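Local coordinates for protein purine nucleoside phosphorylase (Thermus thermophilus, PDB 6TK9) that probably catalyses the phosphate-dependent cleavage of purine nucleosides such as inosine and guanosine into free base and ribose 1-phosphate, at residues D4-A9 and V92-R97; V54-G59 and Y83-S88; G67-K72 and G266-L271; I125-D130 and L227-I232. All coordinates share one frame; numbering follows the deposited sequence.

Contact 1 of 4, residues D4-A9 and V92-R97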
loop_
_atom_site.group_PDB
_atom_site.type_symbol
_atom_site.label_atom_id
_atom_site.label_comp_id
_atom_site.label_asym_id
_atom_site.label_seq_id
_atom_site.Cartn_x
_atom_site.Cartn_y
_atom_site.Cartn_z
ATOM N N ASP A 4 -42.926 14.559 4.499
ATOM C CA ASP A 4 -44.189 15.128 3.955
ATOM C C ASP A 4 -44.101 15.063 2.420
ATOM O O ASP A 4 -45.117 14.738 1.780
ATOM C CB ASP A 4 -44.489 16.510 4.551
ATOM C CG ASP A 4 -44.728 16.491 6.060
ATOM O OD1 ASP A 4 -45.284 15.502 6.558
ATOM O OD2 ASP A 4 -44.333 17.449 6.731
ATOM N N LYS A 5 -42.913 15.286 1.868
ATOM C CA LYS A 5 -42.587 15.120 0.429
ATOM C C LYS A 5 -42.768 13.650 0.034
ATOM O O LYS A 5 -43.279 13.406 -1.071
ATOM C CB LYS A 5 -41.135 15.511 0.141
ATOM C CG LYS A 5 -40.871 16.960 -0.235
ATOM C CD LYS A 5 -39.488 17.148 -0.865
ATOM C CE LYS A 5 -39.050 18.593 -0.983
ATOM N NZ LYS A 5 -37.577 18.707 -1.137
ATOM N N ILE A 6 -42.298 12.723 0.877
ATOM C CA ILE A 6 -42.381 11.252 0.646
ATOM C C ILE A 6 -43.862 10.860 0.589
ATOM O O ILE A 6 -44.261 10.230 -0.396
ATOM C CB ILE A 6 -41.594 10.467 1.720
ATOM C CG1 ILE A 6 -40.088 10.627 1.543
ATOM C CG2 ILE A 6 -41.974 8.997 1.742
ATOM C CD1 ILE A 6 -39.293 10.019 2.681
ATOM N N GLN A 7 -44.649 11.244 1.590
ATOM C CA GLN A 7 -46.102 10.934 1.664
ATOM C C GLN A 7 -46.845 11.590 0.486
ATOM O O GLN A 7 -47.792 10.969 0.001
ATOM C CB GLN A 7 -46.672 11.333 3.027
ATOM C CG GLN A 7 -46.217 10.444 4.193
ATOM C CD GLN A 7 -46.433 8.957 4.004
ATOM O OE1 GLN A 7 -47.493 8.499 3.576
ATOM N NE2 GLN A 7 -45.414 8.177 4.330
ATOM N N GLU A 8 -46.443 12.780 0.030
ATOM C CA GLU A 8 -47.040 13.419 -1.167
ATOM C C GLU A 8 -46.882 12.432 -2.321
ATOM O O GLU A 8 -47.879 12.202 -3.039
ATOM C CB GLU A 8 -46.408 14.771 -1.521
ATOM C CG GLU A 8 -47.052 15.980 -0.851
ATOM C CD GLU A 8 -47.061 17.275 -1.666
ATOM O OE1 GLU A 8 -46.271 17.391 -2.615
ATOM O OE2 GLU A 8 -47.871 18.180 -1.349
ATOM N N ALA A 9 -45.692 11.839 -2.452
ATOM C CA ALA A 9 -45.326 10.914 -3.555
ATOM C C ALA A 9 -46.003 9.557 -3.335
ATOM O O ALA A 9 -46.586 9.035 -4.278
ATOM C CB ALA A 9 -43.824 10.777 -3.685
ATOM N N VAL A 92 -31.178 11.958 -5.312
ATOM C CA VAL A 92 -30.860 10.646 -5.956
ATOM C C VAL A 92 -31.574 9.510 -5.202
ATOM O O VAL A 92 -31.924 8.502 -5.847
ATOM C CB VAL A 92 -29.327 10.433 -6.044
ATOM C CG1 VAL A 92 -28.934 8.972 -6.165
ATOM C CG2 VAL A 92 -28.693 11.216 -7.195
ATOM N N VAL A 93 -31.781 9.627 -3.893
ATOM C CA VAL A 93 -32.352 8.501 -3.099
ATOM C C VAL A 93 -33.835 8.734 -2.815
ATOM O O VAL A 93 -34.396 7.938 -2.034
ATOM C CB VAL A 93 -31.595 8.279 -1.775
ATOM C CG1 VAL A 93 -30.154 7.860 -2.005
ATOM C CG2 VAL A 93 -31.685 9.497 -0.871
ATOM N N PHE A 94 -34.453 9.789 -3.353
ATOM C CA PHE A 94 -35.898 10.033 -3.121
ATOM C C PHE A 94 -36.656 8.779 -3.567
ATOM O O PHE A 94 -37.321 8.163 -2.727
ATOM C CB PHE A 94 -36.382 11.356 -3.722
ATOM C CG PHE A 94 -37.781 11.691 -3.266
ATOM C CD1 PHE A 94 -38.028 12.073 -1.952
ATOM C CD2 PHE A 94 -38.868 11.532 -4.118
ATOM C CE1 PHE A 94 -39.323 12.315 -1.510
ATOM C CE2 PHE A 94 -40.162 11.780 -3.674
ATOM C CZ PHE A 94 -40.386 12.171 -2.373
ATOM N N PRO A 95 -36.510 8.293 -4.832
ATOM C CA PRO A 95 -37.236 7.109 -5.297
ATOM C C PRO A 95 -37.187 5.929 -4.307
ATOM O O PRO A 95 -38.251 5.579 -3.811
ATOM C CB PRO A 95 -36.594 6.782 -6.658
ATOM C CG PRO A 95 -36.073 8.109 -7.157
ATOM C CD PRO A 95 -35.659 8.855 -5.898
ATOM N N VAL A 96 -36.016 5.355 -4.009
ATOM C CA VAL A 96 -35.932 4.163 -3.106
ATOM C C VAL A 96 -36.547 4.483 -1.731
ATOM O O VAL A 96 -37.043 3.548 -1.092
ATOM C CB VAL A 96 -34.506 3.599 -2.959
ATOM C CG1 VAL A 96 -33.978 3.097 -4.291
ATOM C CG2 VAL A 96 -33.542 4.592 -2.327
ATOM N N ARG A 97 -36.538 5.734 -1.278
ATOM C CA ARG A 97 -37.185 6.106 0.011
ATOM C C ARG A 97 -38.709 5.923 -0.132
ATOM O O ARG A 97 -39.288 5.224 0.724
ATOM C CB ARG A 97 -36.788 7.524 0.455
ATOM C CG ARG A 97 -35.370 7.637 1.014
ATOM C CD ARG A 97 -34.876 9.067 1.197
ATOM N NE ARG A 97 -33.943 9.213 2.308
ATOM C CZ ARG A 97 -33.265 10.323 2.629
ATOM N NH1 ARG A 97 -33.401 11.433 1.924
ATOM N NH2 ARG A 97 -32.455 10.311 3.679
#
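F94, near the start of helix 94-102, reaches across to K5, I6 and A9 on the N-terminal helix 4-14, a case of one aromatic ring making most of a helix-helix contact. Its path begins at CB, from which CG leaves anti to the backbone N (chi1 -170°), and the three outermost carbons then do the touching. On one flank CE1 meets I6 CG1 at 3.6 Å, an approach neither over the face nor at the edge, with the two side chains sliding past each other in opposite directions. At the tip, CZ lies 3.4 Å from the carbonyl O of K5, which sits near the ring plane. On the other flank CE2 packs against A9 CB at 3.8 Å, again at the edge. Thus the outer carbons of the ring bear on the first two turns of helix 4-14. Beside it, I6 CD1 runs on to R97 CB at 4.2 Å, the two side chains crossing at about a right angle, while elsewhere on helix 94-102 F101 and V98 pack against I6 and A9. An alanine in place of F94 would probably open a gap between the helices and leave I6 CG1 and A9 CB without their aromatic partner. No hydrogen bond joins the two segments, so the largely buried contact rests on apolar packing and shape; the K5 carbonyl, already an acceptor for A9 N, merely lies beside the ring edge.

Contact 2 of 4, residues V54-G59 and Y83-S88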
loop_
_atom_site.group_PDB
_atom_site.type_symbol
_atom_site.label_atom_id
_atom_site.label_comp_id
_atom_site.label_asym_id
_atom_site.label_seq_id
_atom_site.Cartn_x
_atom_site.Cartn_y
_atom_site.Cartn_z
ATOM N N VAL A 54 -36.202 13.271 -12.577
ATOM C CA VAL A 54 -36.364 12.591 -13.892
ATOM C C VAL A 54 -34.982 12.152 -14.377
ATOM O O VAL A 54 -34.026 12.911 -14.227
ATOM C CB VAL A 54 -37.082 13.464 -14.944
ATOM C CG1 VAL A 54 -38.374 14.040 -14.390
ATOM C CG2 VAL A 54 -36.191 14.566 -15.498
ATOM N N SER A 55 -34.928 10.973 -14.981
ATOM C CA SER A 55 -33.737 10.350 -15.599
ATOM C C SER A 55 -33.332 11.116 -16.857
ATOM O O SER A 55 -34.194 11.356 -17.689
ATOM C CB SER A 55 -34.053 8.909 -15.887
ATOM O OG SER A 55 -34.449 8.250 -14.687
ATOM N N THR A 56 -32.059 11.488 -16.979
ATOM C CA THR A 56 -31.513 12.119 -18.206
ATOM C C THR A 56 -30.426 11.224 -18.801
ATOM O O THR A 56 -30.028 11.475 -19.951
ATOM C CB THR A 56 -31.018 13.547 -17.936
ATOM O OG1 THR A 56 -29.810 13.491 -17.180
ATOM C CG2 THR A 56 -32.034 14.396 -17.204
ATOM N N ALA A 57 -29.976 10.195 -18.079
ATOM C CA ALA A 57 -28.826 9.360 -18.503
ATOM C C ALA A 57 -29.255 8.434 -19.638
ATOM O O ALA A 57 -30.397 7.985 -19.668
ATOM C CB ALA A 57 -28.309 8.584 -17.325
ATOM N N PRO A 58 -28.369 8.080 -20.594
ATOM C CA PRO A 58 -28.707 7.063 -21.586
ATOM C C PRO A 58 -29.042 5.703 -20.936
ATOM O O PRO A 58 -28.345 5.283 -19.998
ATOM C CB PRO A 58 -27.464 6.993 -22.494
ATOM C CG PRO A 58 -26.690 8.269 -22.219
ATOM C CD PRO A 58 -27.018 8.630 -20.784
ATOM N N GLY A 59 -30.121 5.067 -21.420
ATOM C CA GLY A 59 -30.559 3.708 -21.035
ATOM C C GLY A 59 -31.358 3.685 -19.741
ATOM O O GLY A 59 -31.362 2.642 -19.056
ATOM N N TYR A 83 -25.819 11.364 -9.320
ATOM C CA TYR A 83 -25.093 12.560 -8.841
ATOM C C TYR A 83 -24.430 13.268 -10.029
ATOM O O TYR A 83 -24.425 14.487 -10.017
ATOM C CB TYR A 83 -24.128 12.127 -7.739
ATOM C CG TYR A 83 -23.431 13.248 -7.031
ATOM C CD1 TYR A 83 -24.127 14.095 -6.195
ATOM C CD2 TYR A 83 -22.059 13.414 -7.135
ATOM C CE1 TYR A 83 -23.484 15.103 -5.498
ATOM C CE2 TYR A 83 -21.398 14.425 -6.453
ATOM C CZ TYR A 83 -22.115 15.277 -5.633
ATOM O OH TYR A 83 -21.475 16.276 -4.959
ATOM N N TYR A 84 -23.950 12.572 -11.058
ATOM C CA TYR A 84 -23.222 13.261 -12.161
ATOM C C TYR A 84 -24.193 14.138 -12.944
ATOM O O TYR A 84 -23.725 15.111 -13.515
ATOM C CB TYR A 84 -22.430 12.334 -13.093
ATOM C CG TYR A 84 -23.211 11.210 -13.719
ATOM C CD1 TYR A 84 -24.106 11.459 -14.754
ATOM C CD2 TYR A 84 -23.058 9.903 -13.282
ATOM C CE1 TYR A 84 -24.846 10.439 -15.325
ATOM C CE2 TYR A 84 -23.778 8.870 -13.859
ATOM C CZ TYR A 84 -24.680 9.144 -14.875
ATOM O OH TYR A 84 -25.407 8.145 -15.447
ATOM N N GLU A 85 -25.488 13.818 -12.949
ATOM C CA GLU A 85 -26.525 14.608 -13.670
ATOM C C GLU A 85 -26.808 15.896 -12.902
ATOM O O GLU A 85 -27.517 16.729 -13.450
ATOM C CB GLU A 85 -27.838 13.843 -13.823
ATOM C CG GLU A 85 -27.739 12.580 -14.662
ATOM C CD GLU A 85 -28.976 11.713 -14.519
ATOM O OE1 GLU A 85 -30.008 12.099 -15.104
ATOM O OE2 GLU A 85 -28.927 10.697 -13.776
ATOM N N GLY A 86 -26.313 16.016 -11.665
ATOM C CA GLY A 86 -26.354 17.269 -10.891
ATOM C C GLY A 86 -27.467 17.284 -9.871
ATOM O O GLY A 86 -27.793 18.383 -9.384
ATOM N N TYR A 87 -28.025 16.114 -9.546
ATOM C CA TYR A 87 -28.971 15.908 -8.419
ATOM C C TYR A 87 -28.156 15.782 -7.125
ATOM O O TYR A 87 -27.117 15.145 -7.156
ATOM C CB TYR A 87 -29.817 14.655 -8.662
ATOM C CG TYR A 87 -30.738 14.742 -9.851
ATOM C CD1 TYR A 87 -31.788 15.651 -9.871
ATOM C CD2 TYR A 87 -30.572 13.918 -10.950
ATOM C CE1 TYR A 87 -32.643 15.748 -10.957
ATOM C CE2 TYR A 87 -31.407 14.009 -12.047
ATOM C CZ TYR A 87 -32.442 14.924 -12.047
ATOM O OH TYR A 87 -33.280 15.011 -13.106
ATOM N N SER A 88 -28.615 16.332 -6.009
ATOM C CA SER A 88 -27.992 16.041 -4.701
ATOM C C SER A 88 -28.064 14.526 -4.427
ATOM O O SER A 88 -28.884 13.817 -5.090
ATOM C CB SER A 88 -28.625 16.854 -3.610
ATOM O OG SER A 88 -30.037 16.797 -3.668
#
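The ring of Y84 presents its edge to A57, whose CB lies near the ring plane and 3.5 Å from Y84 OH; H82 stacks on the same ring, and F152 of the second subunit meets it edge-to-face. Y87 behaves differently: the V54 carbonyl approaches its ring obliquely, and the phenol OH donates to V54 O at 2.5 Å, a very short bond whose exact length is doubtful. Between the two tyrosines lies the carboxylate of E85. Its OE1 takes two donors from one residue, T56 N at 2.8 Å on the syn side and T56 OG1 at 2.5 Å on the anti side, both from the same face of the carboxylate plane. OG1 sits between the backbone N and carbonyl carbon (chi1 72°), close enough to its own N-H for both to converge on one oxygen. OE2 accepts from H82 N, so the group is held at both oxygens. The side chain of Y84 is about 5 Å from a bound phosphate ion, probably from the crystallisation liquor, though it may mark a pocket. The contact thus ties the loop between strands 39-45 and 63-66 to the one linking strand 72-78 with helix 89-92, while P58 packs on helix 246-255.

Contact 3 of 4, residues G67-K72 and G266-L271; sequences GRLEGK and GILAEL
L268 and K72 meet where a tight beta-hairpin turn, type I' from L69 to K72, rests against the last turns of the C-terminal helix 257-270. L69 and K72 bond to each other twice, L69 N to K72 O and K72 N to L69 O, and both residues at the corner of the turn, E70 and G71, have positive phi. L268 points toward this hairpin. Its CD2 touches L69 CD2 at 3.6 Å, the two leucines crossing at about a right angle, while its CB faces the CB of E70. L268 also touches L108 of strand 106-115, so it packs on two parts of the same mixed sheet. E70 uses the aliphatic part of its side chain: CG, anti to the backbone N (chi1 -165°), meets A269 CB at 3.7 Å. Beyond CG the chain bends, and OE1 makes a long, weak ion pair with R265. K72 reaches past the end of the helix to the chain terminus. Its CG passes 3.3 Å from L268 O, a carbonyl near the end of the helix, and bends at chi2 and chi3 bring CD and CE close to L271 OXT. This example illustrates how a lysine can work in two ways, with methylenes lying against helix backbone and an ammonium serving the negative charge at the end of the polypeptide. That charge would probably be added to by the helix's own C-terminal dipole. The last atoms of the contact are K72 NZ and L271 OXT, 3.1 Å apart in a salt bridge whose hydrogen bond is weak.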
loop_
_atom_site.group_PDB
_atom_site.type_symbol
_atom_site.label_atom_id
_atom_site.label_comp_id
_atom_site.label_asym_id
_atom_site.label_seq_id
_atom_site.Cartn_x
_atom_site.Cartn_y
_atom_site.Cartn_z
ATOM N N GLY A 67 -46.083 -4.275 -10.202
ATOM C CA GLY A 67 -46.613 -5.493 -10.832
ATOM C C GLY A 67 -46.064 -6.789 -10.268
ATOM O O GLY A 67 -45.633 -6.847 -9.095
ATOM N N ARG A 68 -46.144 -7.829 -11.088
ATOM C CA ARG A 68 -45.814 -9.222 -10.710
ATOM C C ARG A 68 -44.677 -9.661 -11.637
ATOM O O ARG A 68 -44.775 -9.425 -12.848
ATOM C CB ARG A 68 -47.084 -10.075 -10.799
ATOM C CG ARG A 68 -47.050 -11.376 -10.013
ATOM C CD ARG A 68 -48.451 -11.927 -9.798
ATOM N NE ARG A 68 -49.109 -11.182 -8.732
ATOM C CZ ARG A 68 -48.920 -11.381 -7.419
ATOM N NH1 ARG A 68 -49.551 -10.626 -6.533
ATOM N NH2 ARG A 68 -48.087 -12.318 -6.985
ATOM N N LEU A 69 -43.595 -10.168 -11.057
ATOM C CA LEU A 69 -42.428 -10.716 -11.786
ATOM C C LEU A 69 -42.034 -11.975 -11.009
ATOM O O LEU A 69 -42.085 -11.897 -9.779
ATOM C CB LEU A 69 -41.328 -9.654 -11.821
ATOM C CG LEU A 69 -40.071 -10.000 -12.607
ATOM C CD1 LEU A 69 -40.374 -10.165 -14.087
ATOM C CD2 LEU A 69 -39.013 -8.926 -12.395
ATOM N N GLU A 70 -41.816 -13.100 -11.699
ATOM C CA GLU A 70 -41.478 -14.428 -11.116
ATOM C C GLU A 70 -42.452 -14.724 -9.961
ATOM O O GLU A 70 -42.061 -15.409 -8.992
ATOM C CB GLU A 70 -39.986 -14.461 -10.759
ATOM C CG GLU A 70 -39.432 -15.847 -10.498
ATOM C CD GLU A 70 -39.188 -16.754 -11.694
ATOM O OE1 GLU A 70 -39.111 -16.234 -12.818
ATOM O OE2 GLU A 70 -39.062 -17.999 -11.490
ATOM N N GLY A 71 -43.700 -14.262 -10.091
ATOM C CA GLY A 71 -44.786 -14.499 -9.119
ATOM C C GLY A 71 -44.698 -13.633 -7.870
ATOM O O GLY A 71 -45.527 -13.812 -6.990
ATOM N N LYS A 72 -43.740 -12.715 -7.781
ATOM C CA LYS A 72 -43.599 -11.798 -6.624
ATOM C C LYS A 72 -44.245 -10.461 -6.964
ATOM O O LYS A 72 -44.131 -9.983 -8.091
ATOM C CB LYS A 72 -42.121 -11.623 -6.271
ATOM C CG LYS A 72 -41.441 -12.887 -5.764
ATOM C CD LYS A 72 -41.894 -13.336 -4.382
ATOM C CE LYS A 72 -42.048 -14.841 -4.296
ATOM N NZ LYS A 72 -42.760 -15.246 -3.061
ATOM N N GLY A 266 -34.125 -15.920 -10.710
ATOM C CA GLY A 266 -33.671 -16.982 -9.790
ATOM C C GLY A 266 -33.739 -16.534 -8.339
ATOM O O GLY A 266 -34.343 -17.251 -7.516
ATOM N N ILE A 267 -33.165 -15.364 -8.049
ATOM C CA ILE A 267 -33.141 -14.743 -6.694
ATOM C C ILE A 267 -34.576 -14.398 -6.265
ATOM O O ILE A 267 -34.991 -14.861 -5.187
ATOM C CB ILE A 267 -32.212 -13.512 -6.705
ATOM C CG1 ILE A 267 -30.752 -13.943 -6.851
ATOM C CG2 ILE A 267 -32.440 -12.639 -5.480
ATOM C CD1 ILE A 267 -29.861 -12.907 -7.502
ATOM N N LEU A 268 -35.296 -13.604 -7.063
ATOM C CA LEU A 268 -36.718 -13.224 -6.815
ATOM C C LEU A 268 -37.538 -14.436 -6.368
ATOM O O LEU A 268 -38.409 -14.259 -5.496
ATOM C CB LEU A 268 -37.344 -12.630 -8.083
ATOM C CG LEU A 268 -37.759 -11.164 -8.000
ATOM C CD1 LEU A 268 -36.580 -10.283 -7.646
ATOM C CD2 LEU A 268 -38.351 -10.715 -9.324
ATOM N N ALA A 269 -37.323 -15.608 -6.966
ATOM C CA ALA A 269 -38.187 -16.795 -6.757
ATOM C C ALA A 269 -38.027 -17.303 -5.323
ATOM O O ALA A 269 -38.981 -17.904 -4.821
ATOM C CB ALA A 269 -37.868 -17.864 -7.759
ATOM N N GLU A 270 -36.887 -17.034 -4.681
ATOM C CA GLU A 270 -36.548 -17.585 -3.341
ATOM C C GLU A 270 -36.899 -16.588 -2.224
ATOM O O GLU A 270 -36.813 -17.002 -1.072
ATOM C CB GLU A 270 -35.067 -17.953 -3.273
ATOM C CG GLU A 270 -34.554 -18.749 -4.472
ATOM C CD GLU A 270 -34.913 -20.230 -4.524
ATOM O OE1 GLU A 270 -36.121 -20.557 -4.566
ATOM O OE2 GLU A 270 -33.977 -21.058 -4.545
ATOM N N LEU A 271 -37.314 -15.354 -2.552
ATOM C CA LEU A 271 -37.574 -14.233 -1.592
ATOM C C LEU A 271 -39.038 -14.239 -1.115
ATOM O O LEU A 271 -39.373 -13.746 -0.007
ATOM C CB LEU A 271 -37.254 -12.891 -2.271
ATOM C CG LEU A 271 -35.783 -12.628 -2.591
ATOM C CD1 LEU A 271 -35.596 -11.260 -3.242
ATOM C CD2 LEU A 271 -34.933 -12.753 -1.337
ATOM O OXT LEU A 271 -39.925 -14.706 -1.842
#

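Contact 4 of 4, residues I125-D130 and L227-I232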
loop_
_atom_site.group_PDB
_atom_site.type_symbol
_atom_site.label_atom_id
_atom_site.label_comp_id
_atom_site.label_asym_id
_atom_site.label_seq_id
_atom_site.Cartn_x
_atom_site.Cartn_y
_atom_site.Cartn_z
ATOM N N ILE A 125 -20.921 -11.106 -13.877
ATOM C CA ILE A 125 -21.832 -10.506 -12.864
ATOM C C ILE A 125 -21.119 -10.528 -11.499
ATOM O O ILE A 125 -20.530 -11.584 -11.126
ATOM C CB ILE A 125 -23.161 -11.282 -12.855
ATOM C CG1 ILE A 125 -23.862 -11.240 -14.215
ATOM C CG2 ILE A 125 -24.059 -10.793 -11.741
ATOM C CD1 ILE A 125 -25.133 -12.057 -14.269
ATOM N N MET A 126 -21.151 -9.396 -10.792
ATOM C CA MET A 126 -20.467 -9.214 -9.490
ATOM C C MET A 126 -21.546 -8.950 -8.455
ATOM O O MET A 126 -22.247 -7.950 -8.596
ATOM C CB MET A 126 -19.459 -8.055 -9.487
ATOM C CG MET A 126 -18.655 -7.960 -8.183
ATOM S SD MET A 126 -17.729 -6.399 -7.987
ATOM C CE MET A 126 -18.910 -5.401 -7.087
ATOM N N LEU A 127 -21.674 -9.862 -7.500
ATOM C CA LEU A 127 -22.403 -9.641 -6.237
ATOM C C LEU A 127 -21.628 -8.608 -5.418
ATOM O O LEU A 127 -20.404 -8.746 -5.302
ATOM C CB LEU A 127 -22.478 -10.985 -5.515
ATOM C CG LEU A 127 -23.105 -10.972 -4.129
ATOM C CD1 LEU A 127 -24.557 -10.547 -4.210
ATOM C CD2 LEU A 127 -22.976 -12.342 -3.479
ATOM N N HIS A 128 -22.308 -7.600 -4.884
ATOM C CA HIS A 128 -21.704 -6.576 -3.997
ATOM C C HIS A 128 -21.543 -7.186 -2.603
ATOM O O HIS A 128 -22.557 -7.668 -2.058
ATOM C CB HIS A 128 -22.579 -5.324 -3.943
ATOM C CG HIS A 128 -22.614 -4.533 -5.207
ATOM N ND1 HIS A 128 -22.999 -3.213 -5.220
ATOM C CD2 HIS A 128 -22.318 -4.868 -6.487
ATOM C CE1 HIS A 128 -22.940 -2.764 -6.462
ATOM N NE2 HIS A 128 -22.517 -3.761 -7.264
ATOM N N LEU A 129 -20.327 -7.156 -2.055
ATOM C CA LEU A 129 -20.036 -7.549 -0.654
ATOM C C LEU A 129 -19.900 -6.319 0.230
ATOM O O LEU A 129 -20.221 -6.435 1.397
ATOM C CB LEU A 129 -18.747 -8.358 -0.632
ATOM C CG LEU A 129 -18.853 -9.697 -1.341
ATOM C CD1 LEU A 129 -17.568 -10.498 -1.175
ATOM C CD2 LEU A 129 -20.048 -10.476 -0.814
ATOM N N ASP A 130 -19.415 -5.201 -0.316
ATOM C CA ASP A 130 -19.225 -3.925 0.433
ATOM C C ASP A 130 -19.031 -2.770 -0.552
ATOM O O ASP A 130 -18.944 -3.021 -1.779
ATOM C CB ASP A 130 -18.021 -4.026 1.370
ATOM C CG ASP A 130 -18.145 -3.235 2.650
ATOM O OD1 ASP A 130 -19.200 -2.625 2.843
ATOM O OD2 ASP A 130 -17.158 -3.221 3.424
ATOM N N LEU A 227 -29.516 -5.958 -1.724
ATOM C CA LEU A 227 -28.638 -6.841 -2.532
ATOM C C LEU A 227 -28.188 -6.020 -3.740
ATOM O O LEU A 227 -29.060 -5.390 -4.374
ATOM C CB LEU A 227 -29.427 -8.092 -2.940
ATOM C CG LEU A 227 -28.624 -9.210 -3.596
ATOM C CD1 LEU A 227 -29.464 -10.462 -3.719
ATOM C CD2 LEU A 227 -28.132 -8.798 -4.965
ATOM N N GLY A 228 -26.880 -6.002 -4.007
ATOM C CA GLY A 228 -26.263 -5.206 -5.081
ATOM C C GLY A 228 -25.682 -6.110 -6.151
ATOM O O GLY A 228 -24.931 -7.030 -5.803
ATOM N N LEU A 229 -26.025 -5.874 -7.412
ATOM C CA LEU A 229 -25.473 -6.638 -8.542
ATOM C C LEU A 229 -25.067 -5.634 -9.606
ATOM O O LEU A 229 -25.837 -4.697 -9.888
ATOM C CB LEU A 229 -26.478 -7.644 -9.113
ATOM C CG LEU A 229 -27.112 -8.624 -8.127
ATOM C CD1 LEU A 229 -28.183 -9.437 -8.843
ATOM C CD2 LEU A 229 -26.078 -9.548 -7.488
ATOM N N SER A 230 -23.876 -5.843 -10.151
ATOM C CA SER A 230 -23.368 -5.110 -11.316
ATOM C C SER A 230 -23.092 -6.138 -12.410
ATOM O O SER A 230 -22.715 -7.295 -12.088
ATOM C CB SER A 230 -22.176 -4.301 -10.939
ATOM O OG SER A 230 -22.553 -3.352 -9.954
ATOM N N THR A 231 -23.441 -5.753 -13.628
ATOM C CA THR A 231 -22.929 -6.323 -14.882
ATOM C C THR A 231 -21.555 -5.692 -15.074
ATOM O O THR A 231 -21.482 -4.459 -15.159
ATOM C CB THR A 231 -23.890 -6.042 -16.043
ATOM O OG1 THR A 231 -25.116 -6.751 -15.813
ATOM C CG2 THR A 231 -23.268 -6.426 -17.368
ATOM N N ILE A 232 -20.503 -6.499 -15.063
ATOM C CA ILE A 232 -19.141 -6.010 -15.376
ATOM C C ILE A 232 -19.080 -5.834 -16.902
ATOM O O ILE A 232 -18.659 -6.757 -17.593
ATOM C CB ILE A 232 -18.085 -6.966 -14.804
ATOM C CG1 ILE A 232 -18.264 -7.151 -13.296
ATOM C CG2 ILE A 232 -16.682 -6.493 -15.159
ATOM C CD1 ILE A 232 -18.091 -5.893 -12.505
#
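Antiparallel pairing inside the mixed sheet of the phosphorylase fold joins M126 to S230, with I125 opposite T231 and L127 opposite L229 as the flanking non-hydrogen-bonded pairs. M126 N donates to S230 O at 2.9 Å, nearly straight at 172°, and S230 N returns the bond to M126 O at 3.1 Å. Two residues further, H128 N reaches G228 O at 2.8 Å from above the carbonyl plane. CG of H128 lies anti to the carbonyl carbon (chi1 -69°), and one face of the ring rests on the G228 backbone: G228 CA lies 4.0 Å from the ring centroid, a CH-pi contact. Glycine suits this place, since a CB here would clash with H128 ND1. At the ring edge NE2 and S230 OG share a hydrogen bond of 2.7 Å, while S111 also binds that OG and Y159 OH binds ND1. An alanine at H128 would probably cost both S230 OG and Y159 OH their imidazole mate. On the L127 and L229 face, L127 CD1 meets L229 CD2 at 3.7 Å. That face packs under helices 161-173 and 257-270, and the sheet continues through strand 179-185 beside strand 124-133 and strand 106-115 beside strand 225-235.

Overall arrangement
From the N terminus, helix 4-14 opens the first loop, which contact 1 closes at 92-97, after contact 2, joining two loops, has already closed inside it. The two touch, V92 packing on Y83 and Y87. Contact 3 opens inside that loop, at 67-72, but closes only at the C terminus, so its segments alternate with those of contacts 1 and 2. Contact 4 follows contacts 1 and 2 in series and is nested within contact 3, which it touches where I267 packs on L227 and L229. Together they tie the N-terminal helix, the loops at the second-subunit interface and the C-terminal helix to the parts of the fold round the central sheet.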